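Local structure of autotransporter adhesin/invasin TibA (Escherichia coli, 4Q1Q) at residues A10-Q15 and K24-S29; T37-N40 and K44-V47; G81-S86 and T92-N97. The protein mediates adhesion to and invasion of human intestinal epithelial cells, promotes bacterial aggregation through contacts between its own copies, and enhances biofilm formation. All coordinates share one frame; numbering follows the deposited sequence.

Contact 1. Residues A10-Q15 and K24-S29; sequences AAYDNQ and KSMHLS. With 289 (D-glycero-alpha-D-manno-heptopyranose), chain C; 289 (D-glycero-alpha-D-manno-heptopyranose), chain D.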
loop_
_atom_site.group_PDB
_atom_site.type_symbol
_atom_site.label_atom_id
_atom_site.label_comp_id
_atom_site.label_asym_id
_atom_site.label_seq_id
_atom_site.Cartn_x
_atom_site.Cartn_y
_atom_site.Cartn_z
ATOM N N ALA A 10 -31.292 5.429 -17.497
ATOM C CA ALA A 10 -30.572 6.669 -17.204
ATOM C C ALA A 10 -29.090 6.617 -17.559
ATOM O O ALA A 10 -28.476 5.551 -17.555
ATOM C CB ALA A 10 -30.737 7.057 -15.741
ATOM N N ALA A 11 -28.531 7.785 -17.854
ATOM C CA ALA A 11 -27.152 7.906 -18.306
ATOM C C ALA A 11 -26.759 9.372 -18.459
ATOM O O ALA A 11 -27.231 10.031 -19.385
ATOM C CB ALA A 11 -26.968 7.187 -19.632
ATOM N N TYR A 12 -25.876 9.863 -17.595
ATOM C CA TYR A 12 -25.582 11.292 -17.472
ATOM C C TYR A 12 -24.204 11.676 -18.005
ATOM O O TYR A 12 -23.323 10.823 -18.119
ATOM C CB TYR A 12 -25.636 11.718 -16.002
ATOM C CG TYR A 12 -26.907 11.349 -15.275
ATOM C CD1 TYR A 12 -27.051 10.111 -14.660
ATOM C CD2 TYR A 12 -27.958 12.254 -15.186
ATOM C CE1 TYR A 12 -28.211 9.777 -13.985
ATOM C CE2 TYR A 12 -29.125 11.927 -14.521
ATOM C CZ TYR A 12 -29.245 10.688 -13.921
ATOM O OH TYR A 12 -30.404 10.374 -13.245
ATOM N N ASP A 13 -24.001 12.961 -18.287
ATOM C CA ASP A 13 -22.706 13.399 -18.798
ATOM C C ASP A 13 -22.385 14.843 -18.423
ATOM O O ASP A 13 -23.243 15.720 -18.443
ATOM C CB ASP A 13 -22.645 13.227 -20.322
ATOM C CG ASP A 13 -21.286 13.597 -20.903
ATOM O OD1 ASP A 13 -20.265 12.960 -20.557
ATOM O OD2 ASP A 13 -21.231 14.539 -21.722
ATOM N N ASN A 14 -21.125 15.093 -18.089
ATOM C CA ASN A 14 -20.681 16.429 -17.690
ATOM C C ASN A 14 -21.627 17.134 -16.713
ATOM O O ASN A 14 -21.674 18.361 -16.650
ATOM C CB ASN A 14 -20.414 17.277 -18.940
ATOM C CG ASN A 14 -19.233 16.755 -19.738
ATOM O OD1 ASN A 14 -18.903 15.572 -19.663
ATOM N ND2 ASN A 14 -18.568 17.630 -20.480
ATOM N N GLN A 15 -22.359 16.329 -15.943
ATOM C CA GLN A 15 -23.138 16.798 -14.806
ATOM C C GLN A 15 -22.200 17.183 -13.667
ATOM O O GLN A 15 -21.261 16.449 -13.357
ATOM C CB GLN A 15 -24.094 15.701 -14.322
ATOM C CG GLN A 15 -25.356 15.517 -15.150
ATOM C CD GLN A 15 -26.468 16.456 -14.721
ATOM O OE1 GLN A 15 -26.266 17.667 -14.632
ATOM N NE2 GLN A 15 -27.641 15.905 -14.428
ATOM N N LYS A 24 -28.449 17.243 -5.777
ATOM C CA LYS A 24 -27.522 16.927 -4.701
ATOM C C LYS A 24 -27.076 15.468 -4.779
ATOM O O LYS A 24 -25.884 15.157 -4.789
ATOM C CB LYS A 24 -28.203 17.221 -3.364
ATOM C CG LYS A 24 -27.295 17.882 -2.343
ATOM C CD LYS A 24 -26.809 19.247 -2.802
ATOM C CE LYS A 24 -25.884 19.887 -1.777
ATOM N NZ LYS A 24 -26.475 21.016 -1.005
ATOM N N SER A 25 -28.063 14.580 -4.832
ATOM C CA SER A 25 -27.848 13.148 -4.926
ATOM C C SER A 25 -27.773 12.716 -6.389
ATOM O O SER A 25 -28.488 13.258 -7.231
ATOM C CB SER A 25 -29.004 12.451 -4.209
ATOM O OG SER A 25 -28.574 11.293 -3.514
HETATM N N MSE A 26 -26.890 11.777 -6.715
HETATM C CA MSE A 26 -26.936 11.045 -7.985
HETATM C C MSE A 26 -26.923 9.599 -7.599
HETATM O O MSE A 26 -26.100 9.143 -6.809
HETATM C CB MSE A 26 -25.778 11.264 -8.959
HETATM C CG MSE A 26 -26.016 10.668 -10.350
HETATM SE SE MSE A 26 -24.477 10.682 -11.596
HETATM C CE MSE A 26 -24.506 12.578 -12.141
ATOM N N HIS A 27 -27.850 8.845 -8.168
ATOM C CA HIS A 27 -27.939 7.425 -7.874
ATOM C C HIS A 27 -27.820 6.683 -9.194
ATOM O O HIS A 27 -28.224 7.199 -10.235
ATOM C CB HIS A 27 -29.252 7.113 -7.169
ATOM C CG HIS A 27 -29.291 7.599 -5.752
ATOM N ND1 HIS A 27 -29.453 6.751 -4.676
ATOM C CD2 HIS A 27 -29.190 8.846 -5.237
ATOM C CE1 HIS A 27 -29.421 7.452 -3.558
ATOM N NE2 HIS A 27 -29.280 8.728 -3.870
ATOM N N LEU A 28 -27.197 5.510 -9.150
ATOM C CA LEU A 28 -27.052 4.675 -10.333
ATOM C C LEU A 28 -27.536 3.290 -9.952
ATOM O O LEU A 28 -27.222 2.812 -8.864
ATOM C CB LEU A 28 -25.604 4.602 -10.805
ATOM C CG LEU A 28 -24.970 5.904 -11.291
ATOM C CD1 LEU A 28 -24.757 6.942 -10.203
ATOM C CD2 LEU A 28 -23.628 5.548 -11.895
ATOM N N SER A 29 -28.327 2.684 -10.829
ATOM C CA SER A 29 -28.762 1.303 -10.677
ATOM C C SER A 29 -28.376 0.530 -11.934
ATOM O O SER A 29 -27.572 1.021 -12.738
ATOM C CB SER A 29 -30.260 1.237 -10.389
ATOM O OG SER A 29 -30.621 2.174 -9.379
HETATM O O7 289 C . -33.895 0.990 -11.706
HETATM C C7 289 C . -34.236 2.322 -11.291
HETATM C C6 289 C . -34.449 2.563 -9.791
HETATM O O6 289 C . -35.864 2.450 -9.565
HETATM C C5 289 C . -33.606 1.670 -8.867
HETATM O O5 289 C . -32.248 1.793 -9.282
HETATM C C1 289 C . -31.557 3.018 -9.029
HETATM C C2 289 C . -31.591 3.417 -7.556
HETATM O O2 289 C . -32.327 4.620 -7.305
HETATM C C3 289 C . -32.269 2.323 -6.744
HETATM O O3 289 C . -32.443 2.801 -5.405
HETATM C C4 289 C . -33.604 1.906 -7.353
HETATM O O4 289 C . -33.894 0.691 -6.648
HETATM O O7 289 D . -30.034 -2.161 -2.436
HETATM C C7 289 D . -29.076 -1.756 -3.420
HETATM C C6 289 D . -29.549 -0.583 -4.279
HETATM O O6 289 D . -30.925 -0.259 -4.057
HETATM C C5 289 D . -28.712 0.665 -4.020
HETATM O O5 289 D . -28.902 1.472 -5.177
HETATM C C1 289 D . -27.965 2.556 -5.208
HETATM C C2 289 D . -28.324 3.542 -4.088
HETATM O O2 289 D . -29.628 4.108 -4.267
HETATM C C3 289 D . -28.187 2.777 -2.770
HETATM O O3 289 D . -28.566 3.568 -1.641
HETATM C C4 289 D . -29.042 1.521 -2.800
HETATM O O4 289 D . -28.781 0.845 -1.571
#
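Met26, a selenomethionine in this crystal, lays its selenium obliquely beside the ring of Tyr12, a Met-aromatic contact. SE lies 4.7 Å from the centroid of the Tyr12 ring and 36° off the ring normal. Its nearest ring atom is CD1 of Tyr12, 4.0 Å from SE of Met26. The two side chains run antiparallel, one alongside the other. Met26 reaches across nearly straight, with CG anti to the backbone N (chi1 -170°), and bends only at its last torsion; that bend carries CE to Gln15, where CE of Met26 lies 3.8 Å from CB of Gln15. Met26 also touches Ala34, Thr37 and Gln45 inside the right-handed parallel beta-helix of the passenger domain, close to its N-terminal end. The next residue along strand 25-28, His27, turns outward and stacks on Tyr46 of the following coil. Both ring nitrogens of His27 are engaged: NE2 of His27 pairs with OG of Ser25 at 2.7 Å, and ND1 of His27 pairs with O2 of heptose D, also at 2.7 Å. That sugar oxygen lies at the ring edge, in the imidazole plane. Two residues further on, OG of Ser29 is joined to C1 of heptose C, an O-glycosidic attachment of the hyper-glycosylated protein. The strand thus has two chemistries: inward it is held by soft, undirected apolar contact, while outward two hydrogen bonds fix the rotation of an imidazole at the sugar-bearing surface.

Contact 2. Residues T37-N40 and K44-V47; sequences TTIN and KQYV. With 289 (D-glycero-alpha-D-manno-heptopyranose), chain G.
Gln45 begins its path toward segment 37-40 at CB, which packs against the end of Ile39: CD1 of Ile39 is 3.6 Å from CB of Gln45. Ile39 comes in roughly perpendicular to the glutamine chain. From CB that chain runs on extended, a chi1 of -169° pointing it away from its own backbone nitrogen, and carries the terminal amide past Ile39 to Thr37. The amide nitrogen stops short of a bond: NE2 of Gln45 is 3.7 Å from OG1 of Thr37, approaching that side chain from the opposite direction. OE1 has its partner one coil further on, accepting from NE2 of Gln64. This is the interior of a parallel beta-helix, in which strands 38-39 and 44-47 follow one another around the coil and belong to different walls, the short turn between them bringing their inward side chains together. At the turn itself Ile39 makes a looser approach, its CG2 lying 4.3 Å from the backbone N of Lys44. Alternation along strand 44-47 sends Tyr46 to the outer surface, where it stacks with His27 and His65 of the adjoining coils. The edge of its ring meets a heptose: O2 of heptose G is 3.4 Å from CD2 of Tyr46, and C2 of the sugar lies in the ring plane.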
loop_
_atom_site.group_PDB
_atom_site.type_symbol
_atom_site.label_atom_id
_atom_site.label_comp_id
_atom_site.label_asym_id
_atom_site.label_seq_id
_atom_site.Cartn_x
_atom_site.Cartn_y
_atom_site.Cartn_z
ATOM N N THR A 37 -18.621 13.258 -14.444
ATOM C CA THR A 37 -19.300 13.924 -13.340
ATOM C C THR A 37 -18.298 14.667 -12.465
ATOM O O THR A 37 -17.167 14.218 -12.274
ATOM C CB THR A 37 -20.051 12.923 -12.457
ATOM O OG1 THR A 37 -20.784 12.005 -13.274
ATOM C CG2 THR A 37 -20.996 13.663 -11.532
ATOM N N THR A 38 -18.706 15.826 -11.960
ATOM C CA THR A 38 -17.889 16.575 -11.019
ATOM C C THR A 38 -18.682 16.655 -9.723
ATOM O O THR A 38 -19.769 17.231 -9.732
ATOM C CB THR A 38 -17.557 17.987 -11.542
ATOM O OG1 THR A 38 -16.904 17.897 -12.816
ATOM C CG2 THR A 38 -16.646 18.733 -10.580
ATOM N N ILE A 39 -18.163 16.052 -8.650
ATOM C CA ILE A 39 -18.827 16.025 -7.343
ATOM C C ILE A 39 -18.217 17.070 -6.415
ATOM O O ILE A 39 -17.061 16.957 -5.998
ATOM C CB ILE A 39 -18.769 14.657 -6.623
ATOM C CG1 ILE A 39 -19.234 13.507 -7.529
ATOM C CG2 ILE A 39 -19.646 14.708 -5.379
ATOM C CD1 ILE A 39 -18.860 12.114 -7.062
ATOM N N ASN A 40 -19.005 18.095 -6.109
ATOM C CA ASN A 40 -18.552 19.171 -5.234
ATOM C C ASN A 40 -19.265 19.125 -3.888
ATOM O O ASN A 40 -20.163 18.302 -3.673
ATOM C CB ASN A 40 -18.715 20.530 -5.920
ATOM C CG ASN A 40 -17.742 20.724 -7.063
ATOM O OD1 ASN A 40 -16.760 19.998 -7.210
ATOM N ND2 ASN A 40 -18.016 21.724 -7.887
ATOM N N LYS A 44 -23.282 13.891 -3.232
ATOM C CA LYS A 44 -23.188 12.448 -3.068
ATOM C C LYS A 44 -23.519 11.677 -4.355
ATOM O O LYS A 44 -24.631 11.782 -4.877
ATOM C CB LYS A 44 -24.145 12.007 -1.957
ATOM C CG LYS A 44 -24.027 12.789 -0.657
ATOM C CD LYS A 44 -24.078 11.894 0.572
ATOM C CE LYS A 44 -23.315 12.490 1.746
ATOM N NZ LYS A 44 -22.581 11.465 2.543
ATOM N N GLN A 45 -22.565 10.914 -4.884
ATOM C CA GLN A 45 -22.840 9.924 -5.927
ATOM C C GLN A 45 -22.887 8.503 -5.366
ATOM O O GLN A 45 -21.924 8.032 -4.753
ATOM C CB GLN A 45 -21.780 9.967 -7.032
ATOM C CG GLN A 45 -22.156 9.156 -8.267
ATOM C CD GLN A 45 -21.028 9.025 -9.277
ATOM O OE1 GLN A 45 -20.035 8.352 -9.015
ATOM N NE2 GLN A 45 -21.193 9.624 -10.451
ATOM N N TYR A 46 -23.995 7.809 -5.593
ATOM C CA TYR A 46 -24.135 6.441 -5.132
ATOM C C TYR A 46 -24.160 5.530 -6.346
ATOM O O TYR A 46 -25.087 5.610 -7.152
ATOM C CB TYR A 46 -25.418 6.217 -4.336
ATOM C CG TYR A 46 -25.572 7.056 -3.090
ATOM C CD1 TYR A 46 -25.845 8.413 -3.195
ATOM C CD2 TYR A 46 -25.476 6.497 -1.818
ATOM C CE1 TYR A 46 -26.013 9.199 -2.071
ATOM C CE2 TYR A 46 -25.649 7.276 -0.685
ATOM C CZ TYR A 46 -25.911 8.629 -0.824
ATOM O OH TYR A 46 -26.086 9.484 0.242
ATOM N N VAL A 47 -23.151 4.670 -6.459
ATOM C CA VAL A 47 -23.048 3.732 -7.569
ATOM C C VAL A 47 -23.468 2.349 -7.095
ATOM O O VAL A 47 -22.681 1.661 -6.448
ATOM C CB VAL A 47 -21.628 3.653 -8.155
ATOM C CG1 VAL A 47 -21.645 2.836 -9.440
ATOM C CG2 VAL A 47 -21.038 5.029 -8.431
HETATM O O7 289 G . -27.018 -3.114 -0.919
HETATM C C7 289 G . -25.894 -2.233 -1.088
HETATM C C6 289 G . -26.132 -1.007 -0.211
HETATM O O6 289 G . -26.179 -1.424 1.157
HETATM C C5 289 G . -25.045 0.048 -0.377
HETATM O O5 289 G . -25.350 0.771 -1.565
HETATM C C1 289 G . -24.396 1.805 -1.794
HETATM C C2 289 G . -24.529 2.876 -0.718
HETATM O O2 289 G . -25.868 3.353 -0.564
HETATM C C3 289 G . -24.059 2.201 0.564
HETATM O O3 289 G . -24.066 3.158 1.627
HETATM C C4 289 G . -24.970 1.004 0.807
HETATM O O4 289 G . -24.450 0.281 1.917
#

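Contact 3. Residues G81-S86 and T92-N97; sequences GHQHVS and TNTTVN. With 289 (D-glycero-alpha-D-manno-heptopyranose), chain I.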
loop_
_atom_site.group_PDB
_atom_site.type_symbol
_atom_site.label_atom_id
_atom_site.label_comp_id
_atom_site.label_asym_id
_atom_site.label_seq_id
_atom_site.Cartn_x
_atom_site.Cartn_y
_atom_site.Cartn_z
ATOM N N GLY A 81 -11.942 15.587 -0.912
ATOM C CA GLY A 81 -12.920 14.610 -1.386
ATOM C C GLY A 81 -12.664 13.162 -0.999
ATOM O O GLY A 81 -11.536 12.785 -0.660
ATOM N N HIS A 82 -13.714 12.350 -1.096
ATOM C CA HIS A 82 -13.706 10.954 -0.647
ATOM C C HIS A 82 -14.296 9.983 -1.671
ATOM O O HIS A 82 -15.376 10.270 -2.189
ATOM C CB HIS A 82 -14.525 10.781 0.636
ATOM C CG HIS A 82 -13.876 11.365 1.852
ATOM N ND1 HIS A 82 -12.945 10.675 2.599
ATOM C CD2 HIS A 82 -14.019 12.572 2.448
ATOM C CE1 HIS A 82 -12.526 11.442 3.591
ATOM N NE2 HIS A 82 -13.163 12.598 3.521
ATOM N N GLN A 83 -13.591 8.897 -1.985
ATOM C CA GLN A 83 -14.178 7.701 -2.600
ATOM C C GLN A 83 -14.257 6.562 -1.583
ATOM O O GLN A 83 -13.210 6.202 -1.030
ATOM C CB GLN A 83 -13.361 7.203 -3.796
ATOM C CG GLN A 83 -13.959 5.980 -4.472
ATOM C CD GLN A 83 -13.116 5.485 -5.630
ATOM O OE1 GLN A 83 -11.966 5.073 -5.449
ATOM N NE2 GLN A 83 -13.674 5.551 -6.836
ATOM N N HIS A 84 -15.472 6.090 -1.290
ATOM C CA HIS A 84 -15.708 4.953 -0.417
ATOM C C HIS A 84 -16.046 3.761 -1.292
ATOM O O HIS A 84 -17.116 3.732 -1.905
ATOM C CB HIS A 84 -16.898 5.156 0.529
ATOM C CG HIS A 84 -16.687 6.188 1.591
ATOM N ND1 HIS A 84 -17.647 6.480 2.536
ATOM C CD2 HIS A 84 -15.638 7.008 1.850
ATOM C CE1 HIS A 84 -17.213 7.459 3.310
ATOM N NE2 HIS A 84 -15.993 7.790 2.921
ATOM N N VAL A 85 -15.159 2.772 -1.334
ATOM C CA VAL A 85 -15.450 1.523 -2.035
ATOM C C VAL A 85 -15.898 0.480 -1.042
ATOM O O VAL A 85 -15.100 -0.148 -0.338
ATOM C CB VAL A 85 -14.237 0.939 -2.767
ATOM C CG1 VAL A 85 -14.606 -0.314 -3.547
ATOM C CG2 VAL A 85 -13.670 1.986 -3.703
ATOM N N SER A 86 -17.208 0.312 -1.012
ATOM C CA SER A 86 -17.807 -0.606 -0.061
ATOM C C SER A 86 -17.901 -2.008 -0.632
ATOM O O SER A 86 -17.556 -2.273 -1.779
ATOM C CB SER A 86 -19.201 -0.126 0.358
ATOM O OG SER A 86 -19.137 1.190 0.875
ATOM N N THR A 92 -11.528 1.176 -10.272
ATOM C CA THR A 92 -10.429 0.873 -11.169
ATOM C C THR A 92 -9.763 2.149 -11.642
ATOM O O THR A 92 -10.438 3.078 -12.077
ATOM C CB THR A 92 -10.919 0.068 -12.389
ATOM O OG1 THR A 92 -11.318 -1.246 -11.979
ATOM C CG2 THR A 92 -9.808 -0.041 -13.421
ATOM N N ASN A 93 -8.435 2.133 -11.603
ATOM C CA ASN A 93 -7.598 3.221 -12.080
ATOM C C ASN A 93 -7.979 4.579 -11.482
ATOM O O ASN A 93 -7.902 5.620 -12.140
ATOM C CB ASN A 93 -7.556 3.195 -13.618
ATOM C CG ASN A 93 -6.800 1.988 -14.164
ATOM O OD1 ASN A 93 -6.079 1.307 -13.438
ATOM N ND2 ASN A 93 -6.939 1.726 -15.458
ATOM N N THR A 94 -8.335 4.563 -10.200
ATOM C CA THR A 94 -8.610 5.780 -9.442
ATOM C C THR A 94 -7.331 6.602 -9.292
ATOM O O THR A 94 -6.252 6.019 -9.184
ATOM C CB THR A 94 -9.145 5.461 -8.033
ATOM O OG1 THR A 94 -10.254 4.557 -8.108
ATOM C CG2 THR A 94 -9.547 6.750 -7.297
ATOM N N THR A 95 -7.453 7.929 -9.308
ATOM C CA THR A 95 -6.342 8.863 -9.091
ATOM C C THR A 95 -6.615 9.736 -7.860
ATOM O O THR A 95 -7.637 10.412 -7.772
ATOM C CB THR A 95 -6.075 9.834 -10.266
ATOM O OG1 THR A 95 -5.879 9.125 -11.496
ATOM C CG2 THR A 95 -4.815 10.646 -10.005
ATOM N N VAL A 96 -5.691 9.757 -6.906
ATOM C CA VAL A 96 -5.936 10.413 -5.631
ATOM C C VAL A 96 -4.913 11.531 -5.529
ATOM O O VAL A 96 -3.709 11.276 -5.551
ATOM C CB VAL A 96 -5.772 9.458 -4.431
ATOM C CG1 VAL A 96 -6.363 10.052 -3.159
ATOM C CG2 VAL A 96 -6.423 8.110 -4.696
ATOM N N ASN A 97 -5.382 12.769 -5.432
ATOM C CA ASN A 97 -4.442 13.887 -5.354
ATOM C C ASN A 97 -4.394 14.437 -3.939
ATOM O O ASN A 97 -5.130 13.983 -3.064
ATOM C CB ASN A 97 -4.798 15.008 -6.338
ATOM C CG ASN A 97 -4.795 14.545 -7.785
ATOM O OD1 ASN A 97 -3.781 14.079 -8.302
ATOM N ND2 ASN A 97 -5.943 14.654 -8.439
HETATM O O7 289 I . -21.650 -1.916 5.059
HETATM C C7 289 I . -20.709 -0.944 4.588
HETATM C C6 289 I . -21.474 0.099 3.785
HETATM O O6 289 I . -22.479 0.672 4.632
HETATM C C5 289 I . -20.478 1.082 3.166
HETATM O O5 289 I . -20.943 1.101 1.814
HETATM C C1 289 I . -20.174 1.970 0.979
HETATM C C2 289 I . -20.315 3.422 1.415
HETATM O O2 289 I . -21.685 3.843 1.345
HETATM C C3 289 I . -19.724 3.508 2.817
HETATM O O3 289 I . -19.936 4.842 3.272
HETATM C C4 289 I . -20.364 2.491 3.757
HETATM O O4 289 I . -19.514 2.483 4.908
#
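An inward-facing glutamine row, running from coil to coil through the interior of the parallel beta-helix, places Gln83 in this contact, where it meets Thr94, which points inward from just before strand 95-96. The hydroxyl of Thr94 donates to the amide: OG1 of Thr94 is 3.2 Å from OE1 of Gln83. The donor lies in the carbonyl plane and uses a lone pair of OE1, with a C=O...O angle of 115°. Gln83 is stretched out to its amide, chi1 and chi2 both -179°, which brings OE1 up to the hydroxyl of Thr94 arriving from the other direction. The methyl branch rests there as well, CG2 of Thr94 lying 3.5 Å from OE1 of Gln83. The rest of the amide is used along the helix axis: NE2 of Gln83 donates to OE1 of Gln64, and OE1 of Gln83 also accepts from NE2 of Gln102. Two donors therefore grip one buried oxygen, and together with the bond from NE2 they fix which way round the amide is turned. Asn97 forms a comparable asparagine row with Asn78 and Asn116 at the bend after strand 95-96. On the outer side of strand 82-85, His84 packs edge-to-face with His65 and Phe105 and faces a heptose. That sugar is covalently attached through its C1 to OG of Ser86, 1.3 Å away, just past the end of strand 82-85. It lies beside His84, whose CB is 3.9 Å from C2 of the sugar, and is also hydrogen-bonded to ND1 of His65. The imidazole takes the sugar at its edge: ND1 of His84 is hydrogen-bonded to O3 of this heptose at 2.9 Å, with O3 in the ring plane.

All three contacts cross the interior of one beta-helix and share one wall, to which strands 25-28, 44-47 and 82-85 belong. Contacts 1 and 2 adjoin, their centres about 8 Å apart: strands 25-28 and 44-47 are neighbours, probably hydrogen-bonded from Met26 O to Tyr46 N and from Leu28 N to Tyr46 O. Contact 3 lies further along the axis, its centre about 17 Å from that of contact 1. Contact 1, near the chain start, is partly buried and apolar; contacts 2 and 3 are buried, mixed packing in the former and a direct hydrogen bond in the latter. In each, the wall's outer side meets heptose.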